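Long-range contacts in PA0821 (Pseudomonas aeruginosa, PDB 7DRG), which is probably the immunity protein (antitoxin) that protects Pseudomonas aeruginosa against a putative VRR-NUC nuclease effector of its type VI secretion system: residues T225-V230 and K298-E303; G207-T212 and D325-R330; E31-A36 and K118-G123. One frame throughout, in Å; residues are numbered along the deposited sequence.

Interaction 1 (T225-V230 and K298-E303)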
# COMPACT_ATOMS: atom_id res chain seq x y z
N THR B 225 -21.20 19.51 -14.29
CA THR B 225 -22.27 18.51 -14.21
C THR B 225 -21.67 17.14 -14.52
O THR B 225 -21.81 16.58 -15.61
CB THR B 225 -23.40 18.87 -15.18
OG1 THR B 225 -23.82 20.21 -14.92
CG2 THR B 225 -24.58 17.93 -14.99
N ARG B 226 -20.96 16.60 -13.52
CA ARG B 226 -20.14 15.41 -13.69
C ARG B 226 -20.24 14.56 -12.44
O ARG B 226 -20.92 14.93 -11.47
CB ARG B 226 -18.70 15.80 -14.01
CG ARG B 226 -18.58 16.53 -15.34
CD ARG B 226 -17.17 16.63 -15.85
NE ARG B 226 -17.18 17.00 -17.26
CZ ARG B 226 -16.24 16.65 -18.13
NH1 ARG B 226 -15.20 15.93 -17.73
NH2 ARG B 226 -16.34 17.03 -19.40
N ILE B 227 -19.58 13.40 -12.44
CA ILE B 227 -19.58 12.50 -11.30
C ILE B 227 -18.15 12.19 -10.86
O ILE B 227 -17.20 12.23 -11.65
CB ILE B 227 -20.33 11.17 -11.57
CG1 ILE B 227 -19.67 10.40 -12.72
CG2 ILE B 227 -21.81 11.44 -11.85
CD1 ILE B 227 -20.26 9.02 -12.92
N LYS B 228 -18.02 11.86 -9.57
CA LYS B 228 -16.72 11.51 -9.01
C LYS B 228 -16.30 10.10 -9.40
O LYS B 228 -15.16 9.87 -9.80
CB LYS B 228 -16.78 11.65 -7.49
CG LYS B 228 -15.50 11.24 -6.77
CD LYS B 228 -15.82 11.00 -5.30
CE LYS B 228 -14.66 10.40 -4.54
NZ LYS B 228 -15.07 10.06 -3.15
N THR B 229 -17.21 9.14 -9.25
CA THR B 229 -16.82 7.75 -9.39
C THR B 229 -18.06 6.89 -9.59
O THR B 229 -19.18 7.28 -9.22
CB THR B 229 -16.06 7.25 -8.16
OG1 THR B 229 -15.60 5.91 -8.38
CG2 THR B 229 -16.96 7.26 -6.93
N VAL B 230 -17.85 5.73 -10.19
CA VAL B 230 -18.82 4.65 -10.14
C VAL B 230 -18.45 3.75 -8.97
O VAL B 230 -17.32 3.75 -8.47
CB VAL B 230 -18.86 3.87 -11.47
CG1 VAL B 230 -18.95 4.82 -12.65
CG2 VAL B 230 -17.63 2.96 -11.60
N LYS B 298 -17.29 7.41 -18.16
CA LYS B 298 -16.14 8.27 -17.92
C LYS B 298 -16.21 9.58 -18.70
O LYS B 298 -15.49 10.53 -18.37
CB LYS B 298 -14.84 7.53 -18.23
CG LYS B 298 -14.69 7.07 -19.66
CD LYS B 298 -13.44 6.21 -19.76
CE LYS B 298 -13.07 5.89 -21.20
NZ LYS B 298 -11.85 5.04 -21.24
N GLY B 299 -17.07 9.65 -19.72
CA GLY B 299 -17.31 10.91 -20.40
C GLY B 299 -17.95 11.97 -19.54
O GLY B 299 -17.88 13.16 -19.88
N ILE B 300 -18.57 11.58 -18.42
CA ILE B 300 -19.16 12.54 -17.49
C ILE B 300 -18.46 12.51 -16.13
O ILE B 300 -19.03 12.92 -15.13
CB ILE B 300 -20.68 12.34 -17.34
CG1 ILE B 300 -21.01 10.96 -16.74
CG2 ILE B 300 -21.38 12.56 -18.67
CD1 ILE B 300 -22.41 10.88 -16.12
N ARG B 301 -17.22 12.04 -16.08
CA ARG B 301 -16.45 12.03 -14.84
C ARG B 301 -15.70 13.34 -14.67
O ARG B 301 -15.22 13.92 -15.65
CB ARG B 301 -15.47 10.85 -14.83
CG ARG B 301 -14.83 10.57 -13.48
CD ARG B 301 -13.94 9.35 -13.57
NE ARG B 301 -12.77 9.57 -14.41
CZ ARG B 301 -12.24 8.65 -15.21
NH1 ARG B 301 -12.79 7.45 -15.29
NH2 ARG B 301 -11.17 8.94 -15.93
N TYR B 302 -15.60 13.81 -13.43
CA TYR B 302 -14.79 14.99 -13.15
C TYR B 302 -13.35 14.75 -13.60
O TYR B 302 -12.79 13.67 -13.39
CB TYR B 302 -14.80 15.33 -11.66
CG TYR B 302 -16.10 15.88 -11.12
CD1 TYR B 302 -16.51 17.18 -11.42
CD2 TYR B 302 -16.90 15.12 -10.28
CE1 TYR B 302 -17.70 17.69 -10.92
CE2 TYR B 302 -18.09 15.63 -9.78
CZ TYR B 302 -18.48 16.91 -10.10
OH TYR B 302 -19.66 17.40 -9.59
N GLU B 303 -12.76 15.76 -14.25
CA GLU B 303 -11.35 15.65 -14.62
C GLU B 303 -10.46 15.78 -13.40
O GLU B 303 -9.38 15.18 -13.35
CB GLU B 303 -11.00 16.73 -15.65
CG GLU B 303 -11.95 16.76 -16.83
CD GLU B 303 -11.54 17.78 -17.87
OE1 GLU B 303 -12.35 18.70 -18.15
OE2 GLU B 303 -10.42 17.67 -18.42
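One face of the Tyr-302 ring carries Arg-226, whose CB lies 3.7 Å from the ring centroid and 14° off the ring normal, a CH-pi contact; at the ring edge, in plane, sits Lys-228 CA. The ring also stacks with that of Phe-222. The guanidinium of Arg-226 has Gly-299 O over one face, displaced toward the rim, and Arg-301 O near its edge. That carbonyl, Arg-301 O, accepts from Arg-226 NH1 at 2.9 Å, although an N-H...O angle of 139° makes the bond bent. The arginine chain runs extended from CG to NE, with Arg-226 CD 3.3 Å from Arg-301 O. The salt bridge from Arg-226 NH1 to Glu-303 OE1 is long, 4.0 Å, and the oxygen lies well out of the guanidinium plane, which leaves charge attraction alone.

Two backbone bonds define a single beta bridge between Ile-227 and Arg-301: Ile-227 N to Ile-300 O at 2.8 Å, and Tyr-302 N to Ile-227 O at 2.9 Å. Phe-222 O and Gln-177 NE2 hold Tyr-302 OH. The bridge joins the loop before strand 233-237 to the loop after helix 288-297; Ile-227 and Ile-300 both rest on Leu-236 of that strand, and on Arg-240 and Leu-243, respectively, of helix 238-243.

Interaction 2 (G207-T212 and D325-R330)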
# COMPACT_ATOMS: atom_id res chain seq x y z
N GLY B 207 -12.09 -0.88 -6.06
CA GLY B 207 -13.51 -0.69 -5.81
C GLY B 207 -13.83 0.12 -4.57
O GLY B 207 -15.00 0.30 -4.24
N LEU B 208 -12.82 0.62 -3.88
CA LEU B 208 -13.03 1.36 -2.65
C LEU B 208 -13.24 2.84 -2.95
O LEU B 208 -12.45 3.44 -3.68
CB LEU B 208 -11.80 1.19 -1.75
CG LEU B 208 -11.92 1.95 -0.44
CD1 LEU B 208 -12.48 1.01 0.62
CD2 LEU B 208 -10.56 2.54 -0.07
N ASP B 209 -14.28 3.42 -2.36
CA ASP B 209 -14.42 4.87 -2.40
C ASP B 209 -13.53 5.50 -1.34
O ASP B 209 -13.35 4.95 -0.26
CB ASP B 209 -15.88 5.29 -2.16
CG ASP B 209 -16.04 6.79 -2.14
OD1 ASP B 209 -15.64 7.44 -3.14
OD2 ASP B 209 -16.57 7.33 -1.14
N VAL B 210 -13.00 6.68 -1.66
CA VAL B 210 -12.06 7.41 -0.81
C VAL B 210 -12.50 8.86 -0.71
O VAL B 210 -13.04 9.43 -1.67
CB VAL B 210 -10.62 7.31 -1.37
CG1 VAL B 210 -9.66 8.19 -0.59
CG2 VAL B 210 -10.16 5.86 -1.35
N GLY B 211 -12.28 9.46 0.45
CA GLY B 211 -12.44 10.89 0.62
C GLY B 211 -13.65 11.25 1.48
O GLY B 211 -14.34 10.39 2.03
N THR B 212 -13.88 12.55 1.58
CA THR B 212 -14.90 13.13 2.46
C THR B 212 -15.86 13.95 1.60
O THR B 212 -15.53 15.06 1.19
CB THR B 212 -14.25 13.98 3.55
OG1 THR B 212 -13.30 13.18 4.26
CG2 THR B 212 -15.31 14.47 4.52
N ASP B 325 -5.90 13.01 -8.72
CA ASP B 325 -6.34 12.96 -10.12
C ASP B 325 -6.17 11.57 -10.70
O ASP B 325 -7.02 11.10 -11.46
CB ASP B 325 -5.55 13.98 -10.95
CG ASP B 325 -5.94 15.42 -10.63
OD1 ASP B 325 -6.89 15.65 -9.85
OD2 ASP B 325 -5.28 16.34 -11.17
N GLN B 326 -5.07 10.89 -10.36
CA GLN B 326 -4.86 9.53 -10.86
C GLN B 326 -5.87 8.56 -10.27
O GLN B 326 -6.34 7.64 -10.96
CB GLN B 326 -3.43 9.08 -10.57
CG GLN B 326 -2.39 9.79 -11.41
CD GLN B 326 -2.55 9.52 -12.89
OE1 GLN B 326 -2.57 10.45 -13.70
NE2 GLN B 326 -2.68 8.25 -13.26
N TRP B 327 -6.22 8.74 -8.99
CA TRP B 327 -7.22 7.87 -8.38
C TRP B 327 -8.53 7.88 -9.15
O TRP B 327 -9.19 6.85 -9.30
CB TRP B 327 -7.45 8.28 -6.92
CG TRP B 327 -8.47 7.38 -6.26
CD1 TRP B 327 -8.24 6.17 -5.68
CD2 TRP B 327 -9.88 7.61 -6.18
NE1 TRP B 327 -9.41 5.64 -5.22
CE2 TRP B 327 -10.44 6.50 -5.51
CE3 TRP B 327 -10.73 8.64 -6.59
CZ2 TRP B 327 -11.81 6.38 -5.25
CZ3 TRP B 327 -12.10 8.53 -6.33
CH2 TRP B 327 -12.61 7.40 -5.67
N LEU B 328 -8.93 9.05 -9.67
CA LEU B 328 -10.17 9.15 -10.43
C LEU B 328 -10.17 8.23 -11.64
O LEU B 328 -11.24 7.76 -12.07
CB LEU B 328 -10.39 10.59 -10.89
CG LEU B 328 -10.64 11.64 -9.81
CD1 LEU B 328 -10.68 13.04 -10.43
CD2 LEU B 328 -11.95 11.34 -9.11
N LYS B 329 -8.99 7.96 -12.20
CA LYS B 329 -8.84 7.18 -13.43
C LYS B 329 -8.55 5.71 -13.18
O LYS B 329 -8.25 4.98 -14.13
CB LYS B 329 -7.70 7.75 -14.28
CG LYS B 329 -7.69 9.26 -14.51
CD LYS B 329 -6.42 9.63 -15.29
CE LYS B 329 -6.05 11.10 -15.15
NZ LYS B 329 -6.98 11.99 -15.90
N ARG B 330 -8.65 5.24 -11.93
CA ARG B 330 -8.13 3.92 -11.57
C ARG B 330 -8.81 2.77 -12.30
O ARG B 330 -8.21 1.70 -12.42
CB ARG B 330 -8.23 3.71 -10.06
CG ARG B 330 -9.65 3.62 -9.57
CD ARG B 330 -9.78 3.90 -8.08
NE ARG B 330 -11.18 3.67 -7.71
CZ ARG B 330 -12.18 4.50 -8.01
NH1 ARG B 330 -11.94 5.64 -8.64
NH2 ARG B 330 -13.42 4.17 -7.69
O HOH W 1 -9.85 2.90 -4.37
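The backbones of Leu-208 to Val-210 and Trp-327 to Arg-330 stay well apart, with 9.0 Å between the CA atoms of Val-210 and Trp-327, so side chains and one water span the gap. Trp-327 CG is anti to the backbone N (chi1 -180°). The indole meets the loop with its benzo rim: Trp-327 CZ2 comes within 3.4 Å of Leu-208 O, which lies at the ring edge and in its plane. Water 1, also in that plane, accepts from Trp-327 NE1 at 2.9 Å and probably donates to Leu-208 O at 2.7 Å, a water-mediated link.

Opposite faces of the indole are covered by different groups. Val-210 CB stands 4.0 Å above one, offset toward the rim. Over the other lies the guanidinium of Arg-330, with Trp-327 CZ2 3.3 Å above the guanidinium plane and over its centre. Arg-330 NH1 bonds Trp-327 O at 3.1 Å with a nearly straight N-H...O angle of 167°, which fixes the rotation of the group; Pro-206 O takes NE and Thr-229 OG1 takes NH2. Val-210 N is buried here without a partner in the model.

Leu-319 of the second subunit packs on Trp-327. The tryptophan couples the last turn of helix 321-328 to the loop between helices 191-204 and 213-216, and Ala-202 of helix 191-204 touches both Val-210 and Trp-327.

Interaction 3 (E31-A36 and K118-G123)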
# COMPACT_ATOMS: atom_id res chain seq x y z
N GLU B 31 -2.33 3.71 17.80
CA GLU B 31 -2.84 4.21 19.07
C GLU B 31 -4.10 3.43 19.44
O GLU B 31 -4.63 2.65 18.65
CB GLU B 31 -3.13 5.72 19.00
CG GLU B 31 -1.85 6.54 18.97
CD GLU B 31 -2.09 7.98 18.56
OE1 GLU B 31 -3.25 8.44 18.60
OE2 GLU B 31 -1.10 8.65 18.18
N ASP B 32 -4.58 3.67 20.66
CA ASP B 32 -5.58 2.82 21.29
C ASP B 32 -7.01 3.24 20.89
O ASP B 32 -7.86 3.52 21.73
CB ASP B 32 -5.41 2.86 22.80
CG ASP B 32 -6.13 1.73 23.51
OD1 ASP B 32 -6.50 0.75 22.83
OD2 ASP B 32 -6.34 1.83 24.73
N TYR B 33 -7.26 3.25 19.58
CA TYR B 33 -8.61 3.49 19.07
C TYR B 33 -8.70 2.88 17.68
O TYR B 33 -7.68 2.53 17.08
CB TYR B 33 -8.96 4.99 19.04
CG TYR B 33 -8.27 5.80 17.96
CD1 TYR B 33 -6.98 6.28 18.15
CD2 TYR B 33 -8.91 6.08 16.75
CE1 TYR B 33 -6.34 7.03 17.17
CE2 TYR B 33 -8.27 6.82 15.76
CZ TYR B 33 -6.98 7.29 15.97
OH TYR B 33 -6.33 8.02 15.01
N ILE B 34 -9.92 2.73 17.19
CA ILE B 34 -10.15 2.19 15.85
C ILE B 34 -10.14 3.36 14.87
O ILE B 34 -11.04 4.20 14.90
CB ILE B 34 -11.46 1.41 15.77
CG1 ILE B 34 -11.47 0.27 16.80
CG2 ILE B 34 -11.68 0.89 14.35
CD1 ILE B 34 -12.81 -0.45 16.90
N GLY B 35 -9.13 3.40 14.00
CA GLY B 35 -9.01 4.52 13.08
C GLY B 35 -9.85 4.40 11.82
O GLY B 35 -10.22 5.42 11.23
N ALA B 36 -10.10 3.17 11.39
CA ALA B 36 -10.84 2.96 10.14
C ALA B 36 -11.58 1.62 10.17
O ALA B 36 -11.05 0.70 10.69
CB ALA B 36 -9.89 3.01 8.97
N LYS B 118 -15.90 3.65 21.58
CA LYS B 118 -15.48 4.96 22.04
C LYS B 118 -15.90 6.01 21.01
O LYS B 118 -16.02 5.71 19.82
CB LYS B 118 -13.97 4.98 22.25
CG LYS B 118 -13.49 3.88 23.18
CD LYS B 118 -12.10 4.15 23.74
CE LYS B 118 -11.02 3.49 22.91
NZ LYS B 118 -10.88 4.12 21.57
N SER B 119 -16.15 7.23 21.48
CA SER B 119 -16.56 8.28 20.56
C SER B 119 -15.50 8.54 19.49
O SER B 119 -15.83 9.01 18.39
CB SER B 119 -16.89 9.57 21.32
OG SER B 119 -15.73 10.07 21.99
N ARG B 120 -14.24 8.22 19.79
CA ARG B 120 -13.13 8.38 18.86
C ARG B 120 -13.05 7.26 17.84
O ARG B 120 -12.38 7.41 16.81
CB ARG B 120 -11.83 8.44 19.67
CG ARG B 120 -10.59 8.90 18.93
CD ARG B 120 -9.41 8.84 19.86
NE ARG B 120 -8.19 9.37 19.25
CZ ARG B 120 -7.00 9.29 19.82
NH1 ARG B 120 -6.87 8.70 21.00
NH2 ARG B 120 -5.93 9.79 19.21
N ASP B 121 -13.72 6.13 18.09
CA ASP B 121 -13.63 4.98 17.21
C ASP B 121 -14.44 5.17 15.93
O ASP B 121 -15.59 5.62 15.97
CB ASP B 121 -14.15 3.72 17.90
CG ASP B 121 -13.23 3.20 18.98
OD1 ASP B 121 -12.02 3.52 18.96
OD2 ASP B 121 -13.72 2.43 19.84
N ALA B 122 -13.85 4.79 14.80
CA ALA B 122 -14.64 4.54 13.60
C ALA B 122 -15.62 3.41 13.86
O ALA B 122 -15.31 2.46 14.59
CB ALA B 122 -13.72 4.19 12.43
N GLY B 123 -16.81 3.53 13.29
CA GLY B 123 -17.82 2.50 13.42
C GLY B 123 -18.42 2.17 12.07
O GLY B 123 -18.40 2.98 11.14
O HOH W 2 -8.07 6.88 22.63
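Arg-120 is stacked flat on Tyr-33, guanidinium and ring centres 4.0 Å apart and planes 13° apart, beside a type I beta turn from Lys-118 to Asp-121 that docks against residues 31-36, which lead into strand 34-46. Arg-120 CD also sits over the ring face. Glu-31 OE1 makes a salt bridge with Arg-120 NH2 at 3.1 Å; its N-H...O angle of 121° marks the hydrogen bond as weak.

The turn is tied to the strand by Asp-121. Asp-121 OD1 receives Ile-34 N at 2.9 Å, almost straight at 173°, and Lys-118 NZ at 2.9 Å, the two donors arriving from opposite faces of the carboxylate plane. Next to it, Ala-122 N bonds Ile-34 O at 2.9 Å. Lys-118, bent at chi3 and chi4, turns its amino group back to join this cluster.

Outer residues position the inner ones. Ser-190 OG bonds Arg-120 NE, Asp-194 and Asn-193 hold Tyr-33 OH, and Ile-20 faces Gly-35 and Ala-36 in a classic beta bulge. Asp-32, the centre of an inverse gamma turn, presents its carbonyl to the lysine: Lys-118 NZ meets Asp-32 O at 3.1 Å, in the carbonyl plane and on a lone pair.

Overall arrangement
Along the chain interaction 3 closes first, joining residues 31-36 to 118-123; interaction 2 then opens at 207-212 and closes at 325-330, with interaction 1 nested inside its loop. Interactions 1 and 2 are neighbours, their centres about 11 Å apart, and Lys-228 connects them directly: its NZ makes a salt bridge with Asp-209 OD1 and a probable hydrogen bond with Val-210 O. The two thus form one connected cluster. Interaction 3 lies elsewhere in the fold without touching it, its centre about 32 Å from that of interaction 1, on the opposite side of the chain's centre, and about 23 Å from the centre of interaction 2.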